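Long-range contacts in uncharacterized protein MJ0754 (Methanocaldococcus jannaschii, PDB 3Q4N), which is of unknown function but folds as a ferritin-like four-helix bundle that binds metal, probably at a dinuclear centre: residues Glu23-Glu28 / Ile70-Lys75; Leu65-Ile70 / Asn129-Phe134; Leu115-Leu120 / Gln164-Glu169. All blocks are in the same frame, centred on the assembly; numbering follows the deposited sequence.

All three interactions belong to one ferritin-like helical bundle. Interactions 1 and 2 are buried and meet at Ile-70, which both include; Leu-65 of the second also packs on Pro-73 of the first. Interaction 1 lays the loop after helix 45-68 back on helix 15-42 through mixed charge and apolar contacts, whereas interaction 2 joins the end of helix 45-68 to the start of helix 130-155 almost wholly by polar groups. Interaction 3, partly buried, is apolar and sets the segment before helix 168-175 on helix 102-125. Helices 15-42 and 102-125 bring interactions 1 and 3 together where Glu-28 lies close to Asp-116.

Interaction 1: residues Glu23-Glu28 / Ile70-Lys75; sequences EMREEE and IPDPVK
Arg-25 carries most of the helix side of this contact, meeting Pro-73 and Val-74 with its CG, and Val-74 and Asp-72 with NE. Its CG stands anti to the backbone N (chi1 169°), and a bend at chi2 (80°) carries the chain round CG2 of Val-74. That methyl lies 3.6 Å from Arg-25 CG and close to NE as well, the two side chains crossing at about a right angle. The same CG rests 4.0 Å from CG of the Pro-73 ring. At the polar end NE forms a long salt bridge with Asp-72 OD2 at 3.5 Å; the guanidinium and carboxylate planes are 86° apart, so the two groups do not pair side by side. Asp-72 has a second cation in Lys-62, and Arg-25 NH1 reaches Met-58 O weakly. Helix 15-42 is one of the long helices of the ferritin-like bundle. One turn along, away from the loop, Glu-28 neighbours Glu-54 and His-57, a cluster consistent with a metal site of this fold. An alanine in place of Arg-25 would probably cost Asp-72 the weaker of its two cations, leaving Lys-62, and open a gap beside the Val-74 CG2 methyl. Glu-26 runs past Pro-73 in the opposite direction, extended beyond CG, with OE1 3.9 Å from Pro-73 CB. Its OE2 takes a hydrogen bond from Ser-83 N, while Pro-73 O accepts from Ser-83 OG, tying both to Ser-83, further along the same loop. Val-74 itself is the centre of an inverse gamma turn.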
loop_
_atom_site.group_PDB
_atom_site.type_symbol
_atom_site.label_atom_id
_atom_site.label_comp_id
_atom_site.label_asym_id
_atom_site.label_seq_id
_atom_site.Cartn_x
_atom_site.Cartn_y
_atom_site.Cartn_z
ATOM N N GLU B 23 -6.911 -2.831 12.143
ATOM C CA GLU B 23 -6.453 -3.376 10.874
ATOM C C GLU B 23 -5.185 -4.177 11.082
ATOM O O GLU B 23 -5.020 -5.272 10.512
ATOM C CB GLU B 23 -6.212 -2.255 9.869
ATOM C CG GLU B 23 -6.541 -2.636 8.430
ATOM C CD GLU B 23 -6.162 -1.531 7.444
ATOM O OE1 GLU B 23 -7.093 -0.967 6.794
ATOM O OE2 GLU B 23 -4.939 -1.217 7.336
ATOM N N MET B 24 -4.308 -3.621 11.919
ATOM C CA MET B 24 -3.036 -4.223 12.221
ATOM C C MET B 24 -3.191 -5.507 13.007
ATOM O O MET B 24 -2.416 -6.440 12.825
ATOM C CB MET B 24 -2.185 -3.242 12.985
ATOM C CG MET B 24 -1.529 -2.186 12.105
ATOM S SD MET B 24 -0.711 -2.790 10.611
ATOM C CE MET B 24 0.438 -4.013 11.176
ATOM N N ARG B 25 -4.193 -5.553 13.880
ATOM C CA ARG B 25 -4.506 -6.767 14.633
ATOM C C ARG B 25 -4.801 -7.883 13.649
ATOM O O ARG B 25 -4.279 -8.990 13.782
ATOM C CB ARG B 25 -5.710 -6.546 15.555
ATOM C CG ARG B 25 -6.306 -7.816 16.192
ATOM C CD ARG B 25 -5.499 -8.304 17.405
ATOM N NE ARG B 25 -6.076 -9.495 18.036
ATOM C CZ ARG B 25 -5.361 -10.420 18.676
ATOM N NH1 ARG B 25 -4.040 -10.309 18.785
ATOM N NH2 ARG B 25 -5.962 -11.472 19.207
ATOM N N GLU B 26 -5.625 -7.591 12.648
ATOM C CA GLU B 26 -5.885 -8.591 11.636
ATOM C C GLU B 26 -4.788 -8.743 10.598
ATOM O O GLU B 26 -4.663 -9.806 9.987
ATOM C CB GLU B 26 -7.231 -8.383 10.972
ATOM C CG GLU B 26 -8.158 -9.560 11.206
ATOM C CD GLU B 26 -9.627 -9.190 11.158
ATOM O OE1 GLU B 26 -9.958 -8.073 10.677
ATOM O OE2 GLU B 26 -10.439 -10.041 11.606
ATOM N N GLU B 27 -3.978 -7.706 10.404
ATOM C CA GLU B 27 -2.899 -7.844 9.456
ATOM C C GLU B 27 -1.923 -8.925 9.893
ATOM O O GLU B 27 -1.588 -9.780 9.081
ATOM C CB GLU B 27 -2.212 -6.523 9.153
ATOM C CG GLU B 27 -1.562 -6.520 7.772
ATOM C CD GLU B 27 -1.417 -5.116 7.163
ATOM O OE1 GLU B 27 -0.267 -4.716 6.840
ATOM O OE2 GLU B 27 -2.445 -4.411 7.000
ATOM N N GLU B 28 -1.514 -8.903 11.171
ATOM C CA GLU B 28 -0.537 -9.855 11.746
ATOM C C GLU B 28 -1.078 -11.282 11.789
ATOM O O GLU B 28 -0.332 -12.271 11.751
ATOM C CB GLU B 28 -0.124 -9.427 13.153
ATOM C CG GLU B 28 0.470 -8.010 13.264
ATOM C CD GLU B 28 1.912 -7.847 12.699
ATOM O OE1 GLU B 28 2.846 -8.538 13.159
ATOM O OE2 GLU B 28 2.124 -7.004 11.791
ATOM N N ILE B 70 -11.298 -1.345 22.848
ATOM C CA ILE B 70 -11.787 -1.267 21.476
ATOM C C ILE B 70 -12.227 -2.676 21.083
ATOM O O ILE B 70 -11.443 -3.621 21.208
ATOM C CB ILE B 70 -10.685 -0.768 20.489
ATOM C CG1 ILE B 70 -10.239 0.658 20.821
ATOM C CG2 ILE B 70 -11.176 -0.817 19.045
ATOM C CD1 ILE B 70 -8.964 1.108 20.105
ATOM N N PRO B 71 -13.478 -2.829 20.610
ATOM C CA PRO B 71 -13.971 -4.173 20.295
ATOM C C PRO B 71 -13.044 -4.861 19.297
ATOM O O PRO B 71 -12.924 -4.410 18.139
ATOM C CB PRO B 71 -15.349 -3.915 19.666
ATOM C CG PRO B 71 -15.264 -2.490 19.140
ATOM C CD PRO B 71 -14.414 -1.778 20.164
ATOM N N ASP B 72 -12.384 -5.921 19.774
ATOM C CA ASP B 72 -11.456 -6.766 19.000
ATOM C C ASP B 72 -12.099 -7.396 17.739
ATOM O O ASP B 72 -13.216 -7.923 17.813
ATOM C CB ASP B 72 -10.932 -7.860 19.934
ATOM C CG ASP B 72 -9.944 -8.790 19.273
ATOM O OD1 ASP B 72 -10.129 -9.131 18.095
ATOM O OD2 ASP B 72 -8.979 -9.201 19.947
ATOM N N PRO B 73 -11.398 -7.337 16.583
ATOM C CA PRO B 73 -11.947 -7.895 15.348
ATOM C C PRO B 73 -11.785 -9.402 15.206
ATOM O O PRO B 73 -12.596 -10.024 14.521
ATOM C CB PRO B 73 -11.169 -7.169 14.249
ATOM C CG PRO B 73 -9.897 -6.785 14.868
ATOM C CD PRO B 73 -10.138 -6.611 16.338
ATOM N N VAL B 74 -10.758 -9.982 15.832
ATOM C CA VAL B 74 -10.547 -11.441 15.796
ATOM C C VAL B 74 -11.525 -12.148 16.736
ATOM O O VAL B 74 -11.144 -12.620 17.819
ATOM C CB VAL B 74 -9.104 -11.897 16.183
ATOM C CG1 VAL B 74 -8.822 -13.245 15.565
ATOM C CG2 VAL B 74 -8.043 -10.908 15.755
ATOM N N LYS B 75 -12.786 -12.209 16.323
ATOM C CA LYS B 75 -13.793 -12.957 17.052
ATOM C C LYS B 75 -13.477 -14.461 16.936
ATOM O O LYS B 75 -13.186 -15.118 17.949
ATOM C CB LYS B 75 -15.208 -12.591 16.565
ATOM C CG LYS B 75 -15.918 -11.483 17.391
ATOM C CD LYS B 75 -16.083 -10.129 16.670
ATOM C CE LYS B 75 -17.047 -9.199 17.461
ATOM N NZ LYS B 75 -16.750 -7.728 17.354
#

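Interaction 2: residues Leu65-Ile70 / Asn129-Phe134; sequences LEKYNI and NEDIKF
Tyr-68 and Asp-131 each hold CG anti to their own carbonyl carbon (chi1 -77° and -78°), while Asn-129 has CG anti to its backbone N; from these starting points the three polar ends converge on the tyrosine hydroxyl. Tyr-68 OH donates to Asp-131 OD2 at 2.8 Å. The carboxylate oxygen lies at the edge of the ring, in its plane, and the hydroxyl meets it from above the carboxylate plane; ring and carboxylate planes are 86° apart. The same hydroxyl weakly accepts from Asn-129 ND2, 3.3 Å from OH, where the two side chains reach toward each other tip to tip. Asp-131 OD2 has a further partner: Lys-67 NZ, whose chain bends at chi2 and chi4, forms a salt bridge to it at 3.2 Å. One carboxylate oxygen is thus shared by a phenol and an ammonium group, which would be expected to hold the negative charge in this buried spot.

Asn-129 serves twice. As the N-cap of helix 130-155 it turns OD1 to the first turn, accepting from Ile-132 N (3.2 Å) and, weakly, from Asp-131 N; its ND2 is left to face the tyrosine. The donor Ile-132 N lies above the plane of the amide carbonyl. Beside this polar group, Ile-132 CD1 comes within 4.4 Å of Tyr-68 CZ.

Just past Tyr-68, Asn-69 turns the chain out of helix 45-68 in a Schellman motif. The N-terminal loop fills in beside the contact, with Lys-67 NZ bonded to Pro-9 O and Gln-11 near Asp-131, and Leu-65 and Ile-70 lean on helix 15-42, so that the end of helix 45-68 is set against both that helix and the start of helix 130-155.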
loop_
_atom_site.group_PDB
_atom_site.type_symbol
_atom_site.label_atom_id
_atom_site.label_comp_id
_atom_site.label_asym_id
_atom_site.label_seq_id
_atom_site.Cartn_x
_atom_site.Cartn_y
_atom_site.Cartn_z
ATOM N N LEU B 65 -5.611 -3.033 22.380
ATOM C CA LEU B 65 -7.038 -3.034 22.208
ATOM C C LEU B 65 -7.636 -3.147 23.585
ATOM O O LEU B 65 -8.676 -2.561 23.863
ATOM C CB LEU B 65 -7.493 -4.201 21.331
ATOM C CG LEU B 65 -6.881 -4.476 19.947
ATOM C CD1 LEU B 65 -7.933 -5.046 19.008
ATOM C CD2 LEU B 65 -6.283 -3.231 19.322
ATOM N N GLU B 66 -6.962 -3.895 24.451
ATOM C CA GLU B 66 -7.390 -4.054 25.826
ATOM C C GLU B 66 -7.187 -2.746 26.567
ATOM O O GLU B 66 -8.106 -2.232 27.202
ATOM C CB GLU B 66 -6.566 -5.134 26.514
ATOM C CG GLU B 66 -6.843 -6.538 26.042
ATOM C CD GLU B 66 -5.971 -7.558 26.756
ATOM O OE1 GLU B 66 -4.732 -7.326 26.867
ATOM O OE2 GLU B 66 -6.526 -8.597 27.195
ATOM N N LYS B 67 -5.973 -2.213 26.469
ATOM C CA LYS B 67 -5.583 -1.024 27.209
ATOM C C LYS B 67 -6.477 0.160 26.878
ATOM O O LYS B 67 -6.699 0.998 27.732
ATOM C CB LYS B 67 -4.127 -0.667 26.897
ATOM C CG LYS B 67 -3.277 -0.300 28.098
ATOM C CD LYS B 67 -3.655 1.041 28.709
ATOM C CE LYS B 67 -2.480 1.653 29.431
ATOM N NZ LYS B 67 -1.491 2.136 28.420
ATOM N N TYR B 68 -6.979 0.236 25.648
ATOM C CA TYR B 68 -7.727 1.406 25.203
ATOM C C TYR B 68 -9.167 1.064 24.968
ATOM O O TYR B 68 -9.952 1.917 24.554
ATOM C CB TYR B 68 -7.113 2.008 23.940
ATOM C CG TYR B 68 -5.874 2.805 24.227
ATOM C CD1 TYR B 68 -5.891 4.193 24.186
ATOM C CD2 TYR B 68 -4.687 2.178 24.563
ATOM C CE1 TYR B 68 -4.731 4.949 24.465
ATOM C CE2 TYR B 68 -3.529 2.914 24.847
ATOM C CZ TYR B 68 -3.551 4.300 24.797
ATOM O OH TYR B 68 -2.397 5.023 25.079
ATOM N N ASN B 69 -9.508 -0.190 25.238
ATOM C CA ASN B 69 -10.884 -0.664 25.128
ATOM C C ASN B 69 -11.478 -0.390 23.748
ATOM O O ASN B 69 -12.055 0.665 23.508
ATOM C CB ASN B 69 -11.754 -0.027 26.223
ATOM C CG ASN B 69 -12.949 -0.896 26.620
ATOM O OD1 ASN B 69 -13.444 -1.735 25.833
ATOM N ND2 ASN B 69 -13.428 -0.690 27.851
ATOM N N ILE B 70 -11.298 -1.345 22.848
ATOM C CA ILE B 70 -11.787 -1.267 21.476
ATOM C C ILE B 70 -12.227 -2.676 21.083
ATOM O O ILE B 70 -11.443 -3.621 21.208
ATOM C CB ILE B 70 -10.685 -0.768 20.489
ATOM C CG1 ILE B 70 -10.239 0.658 20.821
ATOM C CG2 ILE B 70 -11.176 -0.817 19.045
ATOM C CD1 ILE B 70 -8.964 1.108 20.105
ATOM N N ASN B 129 0.096 9.107 19.233
ATOM C CA ASN B 129 -0.090 8.395 20.504
ATOM C C ASN B 129 1.193 7.643 20.835
ATOM O O ASN B 129 1.481 6.616 20.232
ATOM C CB ASN B 129 -1.282 7.434 20.430
ATOM C CG ASN B 129 -1.478 6.624 21.701
ATOM O OD1 ASN B 129 -0.537 6.052 22.242
ATOM N ND2 ASN B 129 -2.726 6.545 22.164
ATOM N N GLU B 130 1.968 8.148 21.789
ATOM C CA GLU B 130 3.289 7.575 22.072
ATOM C C GLU B 130 3.331 6.050 22.426
ATOM O O GLU B 130 4.367 5.406 22.252
ATOM C CB GLU B 130 4.032 8.434 23.104
ATOM C CG GLU B 130 5.567 8.347 22.999
ATOM C CD GLU B 130 6.126 9.032 21.749
ATOM O OE1 GLU B 130 6.152 10.285 21.722
ATOM O OE2 GLU B 130 6.551 8.315 20.800
ATOM N N ASP B 131 2.217 5.485 22.896
ATOM C CA ASP B 131 2.088 4.036 23.140
ATOM C C ASP B 131 2.028 3.232 21.837
ATOM O O ASP B 131 2.886 2.370 21.565
ATOM C CB ASP B 131 0.816 3.735 23.940
ATOM C CG ASP B 131 0.959 4.030 25.416
ATOM O OD1 ASP B 131 2.090 4.388 25.833
ATOM O OD2 ASP B 131 -0.068 3.901 26.149
ATOM N N ILE B 132 0.976 3.497 21.059
ATOM C CA ILE B 132 0.798 2.942 19.722
ATOM C C ILE B 132 2.115 2.987 18.991
ATOM O O ILE B 132 2.612 1.934 18.593
ATOM C CB ILE B 132 -0.241 3.748 18.916
ATOM C CG1 ILE B 132 -1.661 3.377 19.323
ATOM C CG2 ILE B 132 -0.112 3.483 17.441
ATOM C CD1 ILE B 132 -1.946 3.529 20.790
ATOM N N LYS B 133 2.673 4.200 18.847
ATOM C CA LYS B 133 3.931 4.437 18.134
ATOM C C LYS B 133 5.001 3.423 18.502
ATOM O O LYS B 133 5.611 2.811 17.627
ATOM C CB LYS B 133 4.444 5.860 18.353
ATOM C CG LYS B 133 4.454 6.738 17.098
ATOM C CD LYS B 133 5.322 7.988 17.313
ATOM C CE LYS B 133 5.348 8.897 16.085
ATOM N NZ LYS B 133 5.901 10.227 16.447
ATOM N N PHE B 134 5.194 3.216 19.801
ATOM C CA PHE B 134 6.165 2.230 20.302
ATOM C C PHE B 134 5.884 0.770 19.913
ATOM O O PHE B 134 6.816 0.037 19.613
ATOM C CB PHE B 134 6.315 2.339 21.814
ATOM C CG PHE B 134 7.361 1.433 22.376
ATOM C CD1 PHE B 134 8.707 1.671 22.124
ATOM C CD2 PHE B 134 7.005 0.351 23.175
ATOM C CE1 PHE B 134 9.689 0.839 22.658
ATOM C CE2 PHE B 134 7.969 -0.495 23.705
ATOM C CZ PHE B 134 9.321 -0.251 23.449
#

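Interaction 3: residues Leu115-Leu120 / Gln164-Glu169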
loop_
_atom_site.group_PDB
_atom_site.type_symbol
_atom_site.label_atom_id
_atom_site.label_comp_id
_atom_site.label_asym_id
_atom_site.label_seq_id
_atom_site.Cartn_x
_atom_site.Cartn_y
_atom_site.Cartn_z
ATOM N N LEU B 115 4.516 -5.733 2.540
ATOM C CA LEU B 115 3.282 -5.093 2.854
ATOM C C LEU B 115 3.198 -4.786 4.342
ATOM O O LEU B 115 2.482 -3.876 4.760
ATOM C CB LEU B 115 2.143 -6.006 2.452
ATOM C CG LEU B 115 0.777 -5.345 2.532
ATOM C CD1 LEU B 115 0.828 -3.900 2.062
ATOM C CD2 LEU B 115 -0.187 -6.122 1.666
ATOM N N ASP B 116 3.911 -5.538 5.161
ATOM C CA ASP B 116 3.761 -5.301 6.575
ATOM C C ASP B 116 4.507 -4.042 7.002
ATOM O O ASP B 116 3.903 -3.155 7.599
ATOM C CB ASP B 116 4.168 -6.510 7.389
ATOM C CG ASP B 116 3.169 -6.827 8.493
ATOM O OD1 ASP B 116 2.702 -7.994 8.564
ATOM O OD2 ASP B 116 2.846 -5.917 9.291
ATOM N N ILE B 117 5.790 -3.926 6.661
ATOM C CA ILE B 117 6.528 -2.692 6.918
ATOM C C ILE B 117 5.877 -1.443 6.262
ATOM O O ILE B 117 6.009 -0.323 6.783
ATOM C CB ILE B 117 7.953 -2.803 6.433
ATOM C CG1 ILE B 117 8.590 -4.074 6.961
ATOM C CG2 ILE B 117 8.764 -1.606 6.878
ATOM C CD1 ILE B 117 9.852 -4.490 6.190
ATOM N N ALA B 118 5.191 -1.627 5.132
ATOM C CA ALA B 118 4.586 -0.506 4.415
ATOM C C ALA B 118 3.438 0.075 5.231
ATOM O O ALA B 118 3.344 1.296 5.455
ATOM C CB ALA B 118 4.090 -0.956 3.047
ATOM N N ASP B 119 2.572 -0.815 5.698
ATOM C CA ASP B 119 1.380 -0.386 6.397
ATOM C C ASP B 119 1.749 0.085 7.794
ATOM O O ASP B 119 1.221 1.073 8.287
ATOM C CB ASP B 119 0.328 -1.484 6.334
ATOM C CG ASP B 119 -0.074 -1.806 4.874
ATOM O OD1 ASP B 119 0.427 -1.121 3.954
ATOM O OD2 ASP B 119 -0.876 -2.736 4.617
ATOM N N LEU B 120 2.728 -0.570 8.393
ATOM C CA LEU B 120 3.304 -0.082 9.623
ATOM C C LEU B 120 3.755 1.355 9.467
ATOM O O LEU B 120 3.381 2.183 10.270
ATOM C CB LEU B 120 4.458 -0.988 10.081
ATOM C CG LEU B 120 4.032 -2.292 10.775
ATOM C CD1 LEU B 120 5.169 -3.242 10.940
ATOM C CD2 LEU B 120 3.381 -2.039 12.142
ATOM N N GLN B 164 7.752 -3.980 -3.337
ATOM C CA GLN B 164 6.590 -3.573 -4.117
ATOM C C GLN B 164 5.911 -2.442 -3.400
ATOM O O GLN B 164 5.234 -1.626 -4.019
ATOM C CB GLN B 164 5.603 -4.728 -4.270
ATOM C CG GLN B 164 6.181 -5.959 -4.943
ATOM C CD GLN B 164 5.320 -7.215 -4.757
ATOM O OE1 GLN B 164 5.168 -7.722 -3.651
ATOM N NE2 GLN B 164 4.777 -7.728 -5.852
ATOM N N TYR B 165 6.107 -2.401 -2.085
ATOM C CA TYR B 165 5.383 -1.488 -1.219
ATOM C C TYR B 165 6.308 -0.596 -0.454
ATOM O O TYR B 165 5.991 0.575 -0.252
ATOM C CB TYR B 165 4.506 -2.269 -0.255
ATOM C CG TYR B 165 3.596 -3.235 -0.975
ATOM C CD1 TYR B 165 2.649 -2.765 -1.887
ATOM C CD2 TYR B 165 3.687 -4.615 -0.757
ATOM C CE1 TYR B 165 1.808 -3.633 -2.561
ATOM C CE2 TYR B 165 2.846 -5.496 -1.423
ATOM C CZ TYR B 165 1.908 -4.995 -2.333
ATOM O OH TYR B 165 1.062 -5.841 -3.023
ATOM N N ILE B 166 7.438 -1.142 -0.008
ATOM C CA ILE B 166 8.487 -0.299 0.598
ATOM C C ILE B 166 9.422 0.203 -0.497
ATOM O O ILE B 166 9.396 -0.328 -1.601
ATOM C CB ILE B 166 9.281 -1.019 1.704
ATOM C CG1 ILE B 166 9.845 -2.338 1.182
ATOM C CG2 ILE B 166 8.399 -1.225 2.919
ATOM C CD1 ILE B 166 11.052 -2.822 1.931
ATOM N N SER B 167 10.227 1.225 -0.218
ATOM C CA SER B 167 11.133 1.750 -1.245
ATOM C C SER B 167 12.114 0.681 -1.696
ATOM O O SER B 167 12.270 -0.336 -1.015
ATOM C CB SER B 167 11.887 2.978 -0.746
ATOM O OG SER B 167 12.128 2.913 0.637
ATOM N N LYS B 168 12.746 0.874 -2.853
ATOM C CA LYS B 168 13.941 0.091 -3.166
ATOM C C LYS B 168 14.969 0.552 -2.171
ATOM O O LYS B 168 15.600 -0.261 -1.494
ATOM C CB LYS B 168 14.484 0.363 -4.568
ATOM C CG LYS B 168 14.307 -0.771 -5.560
ATOM C CD LYS B 168 13.174 -0.454 -6.522
ATOM C CE LYS B 168 13.356 -1.160 -7.850
ATOM N NZ LYS B 168 12.367 -0.639 -8.827
ATOM N N GLU B 169 15.092 1.874 -2.060
ATOM C CA GLU B 169 16.129 2.488 -1.241
ATOM C C GLU B 169 16.167 1.982 0.183
ATOM O O GLU B 169 17.242 1.930 0.771
ATOM C CB GLU B 169 16.052 4.022 -1.263
ATOM C CG GLU B 169 17.101 4.698 -2.168
ATOM C CD GLU B 169 18.528 4.398 -1.727
ATOM O OE1 GLU B 169 19.112 3.405 -2.248
ATOM O OE2 GLU B 169 19.042 5.136 -0.848
#
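Tyr-165, Ile-166 and Leu-115 supply most of the buried surface, and no hydrogen bond crosses between the two segments. Leu-115 places its CD1 over one face of the Tyr-165 ring in a CH-pi contact, 4.2 Å from the ring centroid, 15° off the normal and offset toward the rim. Its CB lies 3.8 Å from Tyr-165 CD2, so the ring is met by both the base and the tip of the leucine. The other face of the ring has CB of Gln-164 over its centre, and the ring is therefore sandwiched between a neighbour in its own segment and the helix opposite.

At the foot of the tyrosine, its CB sits 3.6 Å from Ala-118 CB; the small alanine lets the loop backbone come in closely, with the CA atoms of Ala-118 and Ile-166 5.5 Å apart. With CG2 anti to its carbonyl carbon, Ile-166 turns this methyl toward helix 102-125, where it lies 3.9 Å from Ile-117 CB. Asp-114, just before the helical segment, accepts from the backbone N atoms of Gln-164, Tyr-165 and Ile-166, fixing the loop from the same helix.

Ser-167 then N-caps helix 168-175, whose first residues bond to Glu-19 of the second subunit. This is a C-terminal extension packed on helix 102-125 of a ferritin-like four-helix bundle, at its dimer interface.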